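Local coordinates for protein SmhB (Serratia marcescens, PDB 6ZZ5) that forms one component of the tripartite alpha-pore-forming toxin Smh, here in its soluble form, and probably takes part in building a pore in target membranes, at residues Tyr82-Asn87 against Lys323-Thr328; Ala191-Ile196 against Val339-Pro344; Gly215-Thr220 against Lys235-Arg240. One frame throughout, in Å; residues are numbered along the deposited sequence.

Contact 1: residues Tyr82-Asn87 against Lys323-Thr328; sequences YFETQN and KVLDGT. With EDO (1,2-ethanediol), chain I.
Leu325 lays its two methyls against helix 44-92, CD2 over the CB of Phe83 and CD1 near the ends of Glu84 and Asn87. The CD2 to Phe83 CB distance is 3.8 Å, ordinary apolar contact. Leu325 CD1 lies 3.6 Å from Asn87 ND2, the two side chains meeting tip to tip, and 3.8 Å from Glu84 OE2. The Glu84 chain, bent at chi2 (-68°, which places CD), crosses Leu325 obliquely; its aliphatic CG also rests on CD2. The leucine is thus bordered by methylenes of Phe83 and Glu84 and by the polar ends of Glu84 and Asn87, whose contact with it is purely van der Waals, since no hydrogen bond spans the two segments. Short axes 10.3 Å apart at closest approach, with 145° between their N-to-C directions, describe two antiparallel helices inclined to each other in the elongated bundle that characterises soluble alpha-pore-forming toxins of the HBL family. Beside Leu325, Val324 CG1 approaches the Phe83 ring obliquely, 3.8 Å from CD2. The other side of the packing is set within helix 44-92, where Tyr82 CD2 sits 3.6 Å above the centre of the Phe83 ring. Tyr82 OH donates to Gln86 OE1 over 2.6 Å, in the carbonyl plane and on a lone pair, tying consecutive helix turns together. The same OE1 accepts a hydrogen bond from O2 of a bound 1,2-ethanediol, probably a crystallisation additive, which Glu291 also holds. Helix 4-30 adds Thr5 against Phe83 and Asn9 against Val324.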
ATOM      1  N   TYR A  82      22.750   2.318   1.290  1.00 17.11           N
ATOM      2  CA  TYR A  82      23.411   2.421  -0.040  1.00 15.23           C
ATOM      3  C   TYR A  82      23.951   3.850  -0.232  1.00 18.93           C
ATOM      4  O   TYR A  82      25.119   4.028  -0.528  1.00 16.50           O
ATOM      5  CB  TYR A  82      22.544   2.002  -1.241  1.00 20.44           C
ATOM      6  CG  TYR A  82      23.316   2.380  -2.471  1.00 18.21           C
ATOM      7  CD1 TYR A  82      24.357   1.586  -2.921  1.00 21.99           C
ATOM      8  CD2 TYR A  82      23.162   3.632  -3.031  1.00 20.20           C
ATOM      9  CE1 TYR A  82      25.170   1.994  -3.964  1.00 21.04           C
ATOM     10  CE2 TYR A  82      23.988   4.071  -4.057  1.00 21.36           C
ATOM     11  CZ  TYR A  82      25.025   3.261  -4.500  1.00 22.10           C
ATOM     12  OH  TYR A  82      25.866   3.702  -5.483  1.00 20.63           O
ATOM     13  N   PHE A  83      23.121   4.872  -0.031  1.00 16.14           N
ATOM     14  CA  PHE A  83      23.476   6.262  -0.324  1.00 17.75           C
ATOM     15  C   PHE A  83      24.461   6.768   0.732  1.00 16.34           C
ATOM     16  O   PHE A  83      25.310   7.603   0.370  1.00 16.07           O
ATOM     17  CB  PHE A  83      22.229   7.120  -0.575  1.00 20.25           C
ATOM     18  CG  PHE A  83      21.701   6.918  -1.967  1.00 16.59           C
ATOM     19  CD1 PHE A  83      22.450   7.289  -3.075  1.00 19.58           C
ATOM     20  CD2 PHE A  83      20.508   6.230  -2.194  1.00 19.58           C
ATOM     21  CE1 PHE A  83      21.977   7.064  -4.366  1.00 21.09           C
ATOM     22  CE2 PHE A  83      20.062   5.994  -3.487  1.00 18.34           C
ATOM     23  CZ  PHE A  83      20.791   6.405  -4.568  1.00 20.87           C
ATOM     24  N   GLU A  84      24.384   6.304   1.972  1.00 16.23           N
ATOM     25  CA  GLU A  84      25.424   6.635   2.974  1.00 16.46           C
ATOM     26  C   GLU A  84      26.784   6.056   2.510  1.00 17.93           C
ATOM     27  O   GLU A  84      27.808   6.704   2.642  1.00 16.30           O
ATOM     28  CB  GLU A  84      25.044   6.153   4.386  1.00 16.34           C
ATOM     29  CG  GLU A  84      23.905   6.922   5.013  1.00 21.47           C
ATOM     30  CD  GLU A  84      24.209   8.372   5.366  1.00 24.60           C
ATOM     31  OE1 GLU A  84      25.365   8.797   5.163  1.00 23.50           O
ATOM     32  OE2 GLU A  84      23.277   9.060   5.891  1.00 24.28           O
ATOM     33  N   THR A  85      26.795   4.850   1.991  1.00 17.06           N
ATOM     34  CA  THR A  85      28.035   4.211   1.488  1.00 17.11           C
ATOM     35  C   THR A  85      28.503   4.991   0.239  1.00 18.61           C
ATOM     36  O   THR A  85      29.708   5.212   0.107  1.00 17.83           O
ATOM     37  CB  THR A  85      27.773   2.751   1.161  1.00 19.89           C
ATOM     38  OG1 THR A  85      27.356   2.094   2.365  1.00 21.62           O
ATOM     39  CG2 THR A  85      29.017   2.089   0.629  1.00 19.59           C
ATOM     40  N   GLN A  86      27.597   5.419  -0.618  1.00 17.17           N
ATOM     41  CA  GLN A  86      27.970   6.197  -1.817  1.00 17.79           C
ATOM     42  C   GLN A  86      28.574   7.519  -1.343  1.00 19.10           C
ATOM     43  O   GLN A  86      29.593   7.930  -1.911  1.00 19.52           O
ATOM     44  CB  GLN A  86      26.821   6.353  -2.787  1.00 16.91           C
ATOM     45  CG  GLN A  86      27.269   6.943  -4.121  1.00 17.84           C
ATOM     46  CD  GLN A  86      26.146   7.188  -5.095  1.00 19.44           C
ATOM     47  OE1 GLN A  86      25.667   6.254  -5.745  1.00 18.68           O
ATOM     48  NE2 GLN A  86      25.723   8.438  -5.187  1.00 17.89           N
ATOM     49  N   ASN A  87      27.987   8.165  -0.344  1.00 16.32           N
ATOM     50  CA  ASN A  87      28.563   9.440   0.180  1.00 18.39           C
ATOM     51  C   ASN A  87      29.933   9.186   0.830  1.00 18.11           C
ATOM     52  O   ASN A  87      30.801  10.099   0.820  1.00 19.59           O
ATOM     53  CB  ASN A  87      27.627  10.171   1.142  1.00 18.03           C
ATOM     54  CG  ASN A  87      26.665  11.108   0.438  1.00 18.45           C
ATOM     55  OD1 ASN A  87      26.725  11.280  -0.801  1.00 19.64           O
ATOM     56  ND2 ASN A  87      25.753  11.681   1.235  1.00 13.85           N
ATOM     57  N   LYS A 323      18.591  14.690  -0.925  1.00 22.75           N
ATOM     58  CA  LYS A 323      17.117  14.595  -1.000  1.00 23.08           C
ATOM     59  C   LYS A 323      16.696  13.137  -0.733  1.00 23.36           C
ATOM     60  O   LYS A 323      15.758  12.899   0.017  1.00 20.24           O
ATOM     61  CB  LYS A 323      16.670  15.150  -2.354  1.00 26.92           C
ATOM     62  CG  LYS A 323      15.200  14.910  -2.724  1.00 32.44           C
ATOM     63  CD  LYS A 323      14.872  15.448  -4.117  1.00 42.89           C
ATOM     64  CE  LYS A 323      15.737  14.776  -5.173  1.00 57.87           C
ATOM     65  NZ  LYS A 323      15.361  15.160  -6.551  1.00 73.44           N
ATOM     66  N   VAL A 324      17.391  12.159  -1.284  1.00 19.06           N
ATOM     67  CA  VAL A 324      17.072  10.750  -1.059  1.00 18.71           C
ATOM     68  C   VAL A 324      17.325  10.419   0.406  1.00 21.47           C
ATOM     69  O   VAL A 324      16.454   9.743   1.037  1.00 21.26           O
ATOM     70  CB  VAL A 324      17.815   9.809  -2.008  1.00 24.14           C
ATOM     71  CG1 VAL A 324      17.439   8.392  -1.681  1.00 27.09           C
ATOM     72  CG2 VAL A 324      17.499  10.174  -3.449  1.00 25.53           C
ATOM     73  N   LEU A 325      18.445  10.838   0.974  1.00 18.32           N
ATOM     74  CA  LEU A 325      18.724  10.519   2.396  1.00 17.93           C
ATOM     75  C   LEU A 325      17.654  11.147   3.329  1.00 19.87           C
ATOM     76  O   LEU A 325      17.163  10.450   4.249  1.00 19.92           O
ATOM     77  CB  LEU A 325      20.140  10.981   2.768  1.00 20.73           C
ATOM     78  CG  LEU A 325      21.270  10.087   2.216  1.00 18.64           C
ATOM     79  CD1 LEU A 325      22.606  10.690   2.559  1.00 21.65           C
ATOM     80  CD2 LEU A 325      21.193   8.634   2.714  1.00 19.16           C
ATOM     81  N   ASP A 326      17.320  12.413   3.130  1.00 18.89           N
ATOM     82  CA  ASP A 326      16.224  13.100   3.877  1.00 20.71           C
ATOM     83  C   ASP A 326      14.936  12.256   3.766  1.00 18.23           C
ATOM     84  O   ASP A 326      14.258  12.060   4.797  1.00 19.43           O
ATOM     85  CB  ASP A 326      15.987  14.507   3.329  1.00 22.37           C
ATOM     86  CG  ASP A 326      17.060  15.520   3.666  1.00 27.89           C
ATOM     87  OD1 ASP A 326      17.956  15.189   4.462  1.00 23.82           O
ATOM     88  OD2 ASP A 326      16.943  16.674   3.200  1.00 29.43           O
ATOM     89  N   GLY A 327      14.596  11.818   2.564  1.00 18.17           N
ATOM     90  CA  GLY A 327      13.391  10.997   2.298  1.00 21.47           C
ATOM     91  C   GLY A 327      13.413   9.731   3.112  1.00 23.85           C
ATOM     92  O   GLY A 327      12.394   9.392   3.726  1.00 17.24           O
ATOM     93  N   THR A 328      14.536   8.996   3.112  1.00 19.17           N
ATOM     94  CA  THR A 328      14.608   7.726   3.870  1.00 18.07           C
ATOM     95  C   THR A 328      14.278   8.006   5.337  1.00 17.51           C
ATOM     96  O   THR A 328      13.612   7.154   5.950  1.00 21.85           O
ATOM     97  CB  THR A 328      15.973   7.017   3.771  1.00 18.52           C
ATOM     98  OG1 THR A 328      17.020   7.826   4.341  1.00 18.12           O
ATOM     99  CG2 THR A 328      16.280   6.655   2.320  1.00 15.67           C
TER
HETATM  100  C1  EDO I 407      26.829   7.174  -9.290  1.00 41.36           C
HETATM  101  O1  EDO I 407      26.187   7.990 -10.255  1.00 53.87           O
HETATM  102  C2  EDO I 407      25.974   6.043  -8.878  1.00 42.26           C
HETATM  103  O2  EDO I 407      24.777   6.486  -8.267  1.00 43.02           O

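Contact 2: residues Ala191-Ile196 against Val339-Pro344; sequences AIVTAI and VVREVP
Val339 N donates to Ile192 O over 2.8 Å with an N-H...O angle of 178°, and Val339 O then accepts from Thr194 N at 2.7 Å, a more bent bond (140°). Arg341 N closes the ladder on Thr194 O, again 2.8 Å and nearly straight. Residues 339 and 341 thus bracket Thr194, one offering its carbonyl and the other its N-H, the bonding pattern of parallel strands. Between these bonds the side chains pair: Val193 and Val339 lie side by side and point the same way, Val193 CG2 being 4.1 Å from Val339 CB, while Val193 CG1 meets the aliphatic CG of Arg341. On the other face, that of Thr194 and Val340, the two side chains cross, Thr194 OG1 3.6 Å from Val340 CG2. Val339 and Val340 form an outermost strand of the chain's small mixed sheet, joined in parallel to strand 191-196, which on its far edge bonds antiparallel to strand 216-221. Past Arg341 the direct ladder gives way to water. One water accepts from Ile196 N and donates to Arg341 O; a second donates to Ile196 O and accepts from Val343 N. Where the backbones are bridged in this way, Val343 still closes on the strand, its CG2 3.8 Å from Ala195 CB. Val343 CG2, anti to the carbonyl carbon, also comes 3.3 Å from Ile196 O. Farther out, Phe352 of helix 349-359 packs on both Ala195 and Val343, and Leu356 of that helix touches Arg341. Helix 4-30 covers the Thr194 face, with Leu20 against Ile192 and Thr24 against Thr194.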
ATOM      1  N   ALA A 191       2.153  13.389  10.179  1.00 22.54           N
ATOM      2  CA  ALA A 191       1.741  12.002  10.413  1.00 23.83           C
ATOM      3  C   ALA A 191       0.624  11.647   9.436  1.00 23.35           C
ATOM      4  O   ALA A 191      -0.019  12.551   8.849  1.00 23.71           O
ATOM      5  CB  ALA A 191       1.300  11.827  11.853  1.00 25.31           C
ATOM      6  N   ILE A 192       0.439  10.346   9.252  1.00 19.80           N
ATOM      7  CA  ILE A 192      -0.708   9.757   8.545  1.00 19.05           C
ATOM      8  C   ILE A 192      -1.698   9.297   9.624  1.00 20.80           C
ATOM      9  O   ILE A 192      -1.279   8.645  10.559  1.00 21.36           O
ATOM     10  CB  ILE A 192      -0.213   8.652   7.616  1.00 21.25           C
ATOM     11  CG1 ILE A 192       0.777   9.237   6.600  1.00 24.25           C
ATOM     12  CG2 ILE A 192      -1.377   7.933   6.946  1.00 20.40           C
ATOM     13  CD1 ILE A 192       0.149  10.195   5.669  1.00 29.50           C
ATOM     14  N   VAL A 193      -2.954   9.685   9.510  1.00 17.66           N
ATOM     15  CA  VAL A 193      -4.020   9.328  10.486  1.00 22.59           C
ATOM     16  C   VAL A 193      -4.981   8.372   9.783  1.00 21.05           C
ATOM     17  O   VAL A 193      -5.407   8.721   8.613  1.00 20.03           O
ATOM     18  CB  VAL A 193      -4.782  10.581  10.937  1.00 25.52           C
ATOM     19  CG1 VAL A 193      -5.872  10.202  11.924  1.00 26.27           C
ATOM     20  CG2 VAL A 193      -3.837  11.604  11.545  1.00 30.96           C
ATOM     21  N   THR A 194      -5.410   7.321  10.467  1.00 18.96           N
ATOM     22  CA  THR A 194      -6.218   6.246   9.843  1.00 19.19           C
ATOM     23  C   THR A 194      -7.388   5.924  10.748  1.00 18.37           C
ATOM     24  O   THR A 194      -7.352   6.183  11.978  1.00 22.07           O
ATOM     25  CB  THR A 194      -5.404   4.980   9.502  1.00 18.29           C
ATOM     26  OG1 THR A 194      -4.957   4.327  10.689  1.00 20.64           O
ATOM     27  CG2 THR A 194      -4.188   5.295   8.684  1.00 20.88           C
ATOM     28  N   ALA A 195      -8.443   5.434  10.098  1.00 16.05           N
ATOM     29  CA  ALA A 195      -9.670   5.032  10.764  1.00 16.20           C
ATOM     30  C   ALA A 195     -10.344   3.986   9.908  1.00 15.65           C
ATOM     31  O   ALA A 195     -10.162   4.003   8.657  1.00 19.07           O
ATOM     32  CB  ALA A 195     -10.554   6.227  10.993  1.00 16.95           C
ATOM     33  N   ILE A 196     -10.937   3.030  10.595  1.00 17.52           N
ATOM     34  CA  ILE A 196     -11.675   1.911   9.953  1.00 17.21           C
ATOM     35  C   ILE A 196     -13.132   1.960  10.382  1.00 18.98           C
ATOM     36  O   ILE A 196     -13.401   2.128  11.570  1.00 20.70           O
ATOM     37  CB  ILE A 196     -10.957   0.608  10.355  1.00 19.72           C
ATOM     38  CG1 ILE A 196      -9.603   0.533   9.636  1.00 19.28           C
ATOM     39  CG2 ILE A 196     -11.835  -0.598  10.030  1.00 19.03           C
ATOM     40  CD1 ILE A 196      -8.602  -0.364  10.317  1.00 23.84           C
ATOM     41  N   VAL A 339      -1.041   7.146  12.961  1.00 23.40           N
ATOM     42  CA  VAL A 339      -2.036   7.422  14.042  1.00 22.80           C
ATOM     43  C   VAL A 339      -3.324   6.696  13.724  1.00 22.83           C
ATOM     44  O   VAL A 339      -3.753   6.735  12.559  1.00 22.27           O
ATOM     45  CB  VAL A 339      -2.245   8.938  14.156  1.00 25.12           C
ATOM     46  CG1 VAL A 339      -3.378   9.325  15.099  1.00 24.43           C
ATOM     47  CG2 VAL A 339      -0.924   9.588  14.568  1.00 29.95           C
ATOM     48  N   VAL A 340      -3.822   5.921  14.673  1.00 20.82           N
ATOM     49  CA  VAL A 340      -5.116   5.190  14.519  1.00 22.16           C
ATOM     50  C   VAL A 340      -6.152   5.882  15.390  1.00 19.56           C
ATOM     51  O   VAL A 340      -5.880   6.092  16.570  1.00 25.79           O
ATOM     52  CB  VAL A 340      -4.975   3.692  14.834  1.00 26.53           C
ATOM     53  CG1 VAL A 340      -6.286   2.955  14.701  1.00 26.12           C
ATOM     54  CG2 VAL A 340      -3.960   3.061  13.928  1.00 25.75           C
ATOM     55  N   ARG A 341      -7.239   6.319  14.794  1.00 20.60           N
ATOM     56  CA  ARG A 341      -8.441   6.735  15.550  1.00 21.58           C
ATOM     57  C   ARG A 341      -9.494   5.612  15.557  1.00 20.48           C
ATOM     58  O   ARG A 341      -9.782   5.055  14.531  1.00 20.17           O
ATOM     59  CB  ARG A 341      -9.008   8.037  14.999  1.00 27.01           C
ATOM     60  CG  ARG A 341      -7.981   9.152  15.008  1.00 28.14           C
ATOM     61  CD  ARG A 341      -8.643  10.424  15.352  1.00 38.48           C
ATOM     62  NE  ARG A 341      -7.682  11.494  15.432  1.00 40.74           N
ATOM     63  CZ  ARG A 341      -8.026  12.767  15.346  1.00 40.14           C
ATOM     64  NH1 ARG A 341      -9.280  13.115  15.094  1.00 37.66           N
ATOM     65  NH2 ARG A 341      -7.097  13.691  15.467  1.00 33.74           N
ATOM     66  N   GLU A 342     -10.088   5.374  16.703  1.00 22.27           N
ATOM     67  CA  GLU A 342     -11.226   4.442  16.917  1.00 24.14           C
ATOM     68  C   GLU A 342     -12.516   5.144  16.468  1.00 26.51           C
ATOM     69  O   GLU A 342     -12.761   6.332  16.797  1.00 24.09           O
ATOM     70  CB  GLU A 342     -11.333   4.025  18.397  1.00 27.95           C
ATOM     71  CG  GLU A 342     -10.069   3.282  18.889  1.00 34.97           C
ATOM     72  CD  GLU A 342      -9.600   2.131  17.985  1.00 32.88           C
ATOM     73  OE1 GLU A 342     -10.451   1.404  17.447  1.00 28.08           O
ATOM     74  OE2 GLU A 342      -8.383   1.962  17.767  1.00 27.38           O
ATOM     75  N   VAL A 343     -13.283   4.455  15.659  1.00 24.45           N
ATOM     76  CA  VAL A 343     -14.558   4.977  15.159  1.00 23.35           C
ATOM     77  C   VAL A 343     -15.624   4.450  16.074  1.00 23.38           C
ATOM     78  O   VAL A 343     -15.698   3.249  16.260  1.00 23.53           O
ATOM     79  CB  VAL A 343     -14.767   4.570  13.696  1.00 23.91           C
ATOM     80  CG1 VAL A 343     -16.121   4.996  13.246  1.00 23.60           C
ATOM     81  CG2 VAL A 343     -13.668   5.151  12.812  1.00 22.66           C
ATOM     82  N   PRO A 344     -16.494   5.328  16.590  1.00 25.36           N
ATOM     83  CA  PRO A 344     -17.636   4.909  17.397  1.00 28.14           C
ATOM     84  C   PRO A 344     -18.533   3.921  16.666  1.00 30.01           C
ATOM     85  O   PRO A 344     -18.657   3.995  15.455  1.00 27.00           O
ATOM     86  CB  PRO A 344     -18.386   6.206  17.720  1.00 30.55           C
ATOM     87  CG  PRO A 344     -17.293   7.268  17.617  1.00 31.26           C
ATOM     88  CD  PRO A 344     -16.418   6.787  16.461  1.00 27.03           C
TER
HETATM   89  O   HOH W   1      -9.951   2.798  13.252  1.00 27.65           O
HETATM   90  O   HOH W   2     -12.433   1.868  14.471  1.00 28.95           O

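Contact 3: residues Gly215-Thr220 against Lys235-Arg240; sequences GIAMMT and KSLSAR
Gly215 brings its CA to 3.9 Å from Arg240 NH2, an oblique approach to the guanidinium in which backbone alone meets the arginine. The next residue, Ile216, turns its CB away from helix 230-245 and offers that helix its peptide. Its N-H reaches Arg240 indirectly: one water accepts from Ile216 N at 2.9 Å and from Arg240 NH2 at the same distance. Ile216 N and Arg240 NH2, 4.4 Å apart, are both donors, so they meet through the water that accepts from each; N lies at the guanidinium edge, near its plane. The same water is 2.6 Å from Ile216 O. On this carbonyl Leu237 also rests, its CD2 3.8 Å from O. Ala217 then meets the other branch, with CB 4.4 Å from Leu237 CD1, a loose apolar contact. The short axes run nearly antiparallel (171°), 10.4 Å apart at closest approach, and the contact is confined to Gly215-Ala217 against Leu237 and Arg240. Strand 216-221 is an inner strand of the small mixed sheet; strands 216-221 and 227-228, consecutive and antiparallel, form a beta hairpin, after which the chain returns as helix 230-245. Helix 349-359 contributes to the same packing: Val353 touches both Ala217 and Leu237, and Ile349 touches Arg240. The arginine reaches the strand start through a bend at chi3 (60°), which turns NE out of the extended line of the chain, and its NH1 donates to Gly214 O. The buried guanidinium is thus met by a water within the contact and by the backbone carbonyl of Gly214 just before it, whose dipoles would probably offset part of its charge.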
ATOM      1  N   GLY A 215     -13.381  -0.454   4.491  1.00 15.03           N
ATOM      2  CA  GLY A 215     -13.958   0.795   5.030  1.00 19.55           C
ATOM      3  C   GLY A 215     -12.897   1.587   5.738  1.00 16.47           C
ATOM      4  O   GLY A 215     -12.803   1.453   6.961  1.00 15.82           O
ATOM      5  N   ILE A 216     -12.072   2.296   4.974  1.00 15.19           N
ATOM      6  CA  ILE A 216     -10.868   2.990   5.496  1.00 16.71           C
ATOM      7  C   ILE A 216     -10.902   4.468   5.164  1.00 16.88           C
ATOM      8  O   ILE A 216     -11.364   4.865   4.081  1.00 17.71           O
ATOM      9  CB  ILE A 216      -9.562   2.344   4.998  1.00 16.21           C
ATOM     10  CG1 ILE A 216      -9.394   2.397   3.481  1.00 19.14           C
ATOM     11  CG2 ILE A 216      -9.488   0.924   5.524  1.00 18.11           C
ATOM     12  CD1 ILE A 216      -8.016   2.076   3.026  1.00 18.23           C
ATOM     13  N   ALA A 217     -10.343   5.227   6.078  1.00 16.33           N
ATOM     14  CA  ALA A 217      -9.996   6.644   5.869  1.00 20.46           C
ATOM     15  C   ALA A 217      -8.510   6.809   6.196  1.00 19.75           C
ATOM     16  O   ALA A 217      -8.003   6.220   7.203  1.00 17.42           O
ATOM     17  CB  ALA A 217     -10.850   7.529   6.716  1.00 21.61           C
ATOM     18  N   MET A 218      -7.841   7.549   5.330  1.00 18.41           N
ATOM     19  CA  MET A 218      -6.475   8.011   5.599  1.00 20.21           C
ATOM     20  C   MET A 218      -6.451   9.526   5.362  1.00 21.62           C
ATOM     21  O   MET A 218      -6.917  10.043   4.318  1.00 22.25           O
ATOM     22  CB  MET A 218      -5.476   7.266   4.717  1.00 15.35           C
ATOM     23  CG  MET A 218      -5.629   5.722   4.769  1.00 14.81           C
ATOM     24  SD  MET A 218      -4.308   4.856   3.942  1.00 19.81           S
ATOM     25  CE  MET A 218      -2.901   5.149   4.995  1.00 15.96           C
ATOM     26  N   MET A 219      -5.869  10.202   6.314  1.00 17.96           N
ATOM     27  CA  MET A 219      -5.785  11.659   6.329  1.00 19.84           C
ATOM     28  C   MET A 219      -4.388  12.023   6.777  1.00 19.48           C
ATOM     29  O   MET A 219      -3.644  11.131   7.140  1.00 23.59           O
ATOM     30  CB  MET A 219      -6.872  12.191   7.272  1.00 25.73           C
ATOM     31  CG  MET A 219      -8.237  11.977   6.678  1.00 31.11           C
ATOM     32  SD  MET A 219      -9.487  11.889   7.911  1.00 36.63           S
ATOM     33  CE  MET A 219      -9.028  10.346   8.718  1.00 31.29           C
ATOM     34  N   THR A 220      -4.041  13.294   6.706  1.00 25.28           N
ATOM     35  CA  THR A 220      -2.734  13.834   7.141  1.00 22.95           C
ATOM     36  C   THR A 220      -2.937  14.675   8.407  1.00 26.78           C
ATOM     37  O   THR A 220      -4.035  15.220   8.645  1.00 27.72           O
ATOM     38  CB  THR A 220      -2.082  14.661   6.021  1.00 25.45           C
ATOM     39  OG1 THR A 220      -2.999  15.684   5.652  1.00 23.23           O
ATOM     40  CG2 THR A 220      -1.703  13.802   4.843  1.00 23.09           C
ATOM     41  N   LYS A 235     -16.056  13.164  -0.008  1.00 21.15           N
ATOM     42  CA  LYS A 235     -16.938  13.075  -1.223  1.00 23.41           C
ATOM     43  C   LYS A 235     -17.102  11.620  -1.673  1.00 20.14           C
ATOM     44  O   LYS A 235     -18.225  11.163  -1.809  1.00 20.43           O
ATOM     45  CB  LYS A 235     -16.316  13.870  -2.381  1.00 27.72           C
ATOM     46  CG  LYS A 235     -16.396  15.374  -2.198  1.00 39.01           C
ATOM     47  CD  LYS A 235     -17.837  15.834  -2.114  1.00 55.03           C
ATOM     48  CE  LYS A 235     -18.011  17.334  -2.069  1.00 74.97           C
ATOM     49  NZ  LYS A 235     -17.136  17.946  -1.038  1.00 70.08           N
ATOM     50  N   SER A 236     -15.999  10.897  -1.823  1.00 19.23           N
ATOM     51  CA  SER A 236     -16.030   9.497  -2.307  1.00 19.89           C
ATOM     52  C   SER A 236     -16.581   8.562  -1.232  1.00 19.76           C
ATOM     53  O   SER A 236     -17.332   7.682  -1.588  1.00 18.98           O
ATOM     54  CB  SER A 236     -14.684   9.077  -2.866  1.00 21.59           C
ATOM     55  OG  SER A 236     -13.605   9.075  -1.930  1.00 21.90           O
ATOM     56  N   LEU A 237     -16.226   8.730   0.043  1.00 19.78           N
ATOM     57  CA  LEU A 237     -16.785   7.832   1.112  1.00 19.27           C
ATOM     58  C   LEU A 237     -18.306   8.014   1.197  1.00 16.90           C
ATOM     59  O   LEU A 237     -19.011   7.038   1.327  1.00 20.53           O
ATOM     60  CB  LEU A 237     -16.149   8.166   2.462  1.00 19.04           C
ATOM     61  CG  LEU A 237     -14.657   8.013   2.586  1.00 18.57           C
ATOM     62  CD1 LEU A 237     -14.236   8.306   4.026  1.00 23.84           C
ATOM     63  CD2 LEU A 237     -14.188   6.627   2.162  1.00 17.85           C
ATOM     64  N   SER A 238     -18.814   9.230   1.169  1.00 19.11           N
ATOM     65  CA  SER A 238     -20.276   9.501   1.180  1.00 20.47           C
ATOM     66  C   SER A 238     -20.915   8.929  -0.099  1.00 21.96           C
ATOM     67  O   SER A 238     -22.043   8.434  -0.036  1.00 21.77           O
ATOM     68  CB  SER A 238     -20.575  10.951   1.306  1.00 24.65           C
ATOM     69  OG  SER A 238     -20.234  11.369   2.608  1.00 34.00           O
ATOM     70  N   ALA A 239     -20.221   9.046  -1.243  1.00 21.40           N
ATOM     71  CA  ALA A 239     -20.724   8.499  -2.524  1.00 21.95           C
ATOM     72  C   ALA A 239     -20.956   6.991  -2.338  1.00 19.16           C
ATOM     73  O   ALA A 239     -22.025   6.491  -2.747  1.00 19.80           O
ATOM     74  CB  ALA A 239     -19.768   8.845  -3.652  1.00 21.93           C
ATOM     75  N   ARG A 240     -19.989   6.263  -1.770  1.00 21.27           N
ATOM     76  CA  ARG A 240     -20.149   4.794  -1.596  1.00 22.47           C
ATOM     77  C   ARG A 240     -21.380   4.522  -0.718  1.00 23.69           C
ATOM     78  O   ARG A 240     -22.199   3.618  -1.019  1.00 18.36           O
ATOM     79  CB  ARG A 240     -18.888   4.171  -0.983  1.00 21.88           C
ATOM     80  CG  ARG A 240     -19.064   2.684  -0.682  1.00 19.32           C
ATOM     81  CD  ARG A 240     -17.772   1.961  -0.302  1.00 17.03           C
ATOM     82  NE  ARG A 240     -17.220   2.596   0.895  1.00 16.95           N
ATOM     83  CZ  ARG A 240     -15.997   2.464   1.365  1.00 16.54           C
ATOM     84  NH1 ARG A 240     -15.141   1.684   0.762  1.00 19.22           N
ATOM     85  NH2 ARG A 240     -15.621   3.126   2.435  1.00 16.84           N
TER
HETATM   86  O   HOH W   3     -12.775   3.446   2.363  1.00 18.36           O

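In the fold
From the N terminus, helix 44-92 supplies 82-87, and contact 1 closes on 323-328 after 235 intervening residues. Inside that span strand 191-196 opens contact 2, whose partner 339-344 lies beyond 323-328, so contacts 1 and 2 cross. Contact 3, 215-220 with 235-240, is a short closure nested inside the loops of both. Contacts 2 and 3 have centres about 12 Å apart and meet through neighbouring strands of one sheet, Val193 O lying 2.8 Å from Met219 N. Contact 1 has its centre about 31 Å from that of contact 2, in the helical bundle; helix 321-336 leads from it directly into strand 339-340, linking bundle and sheet.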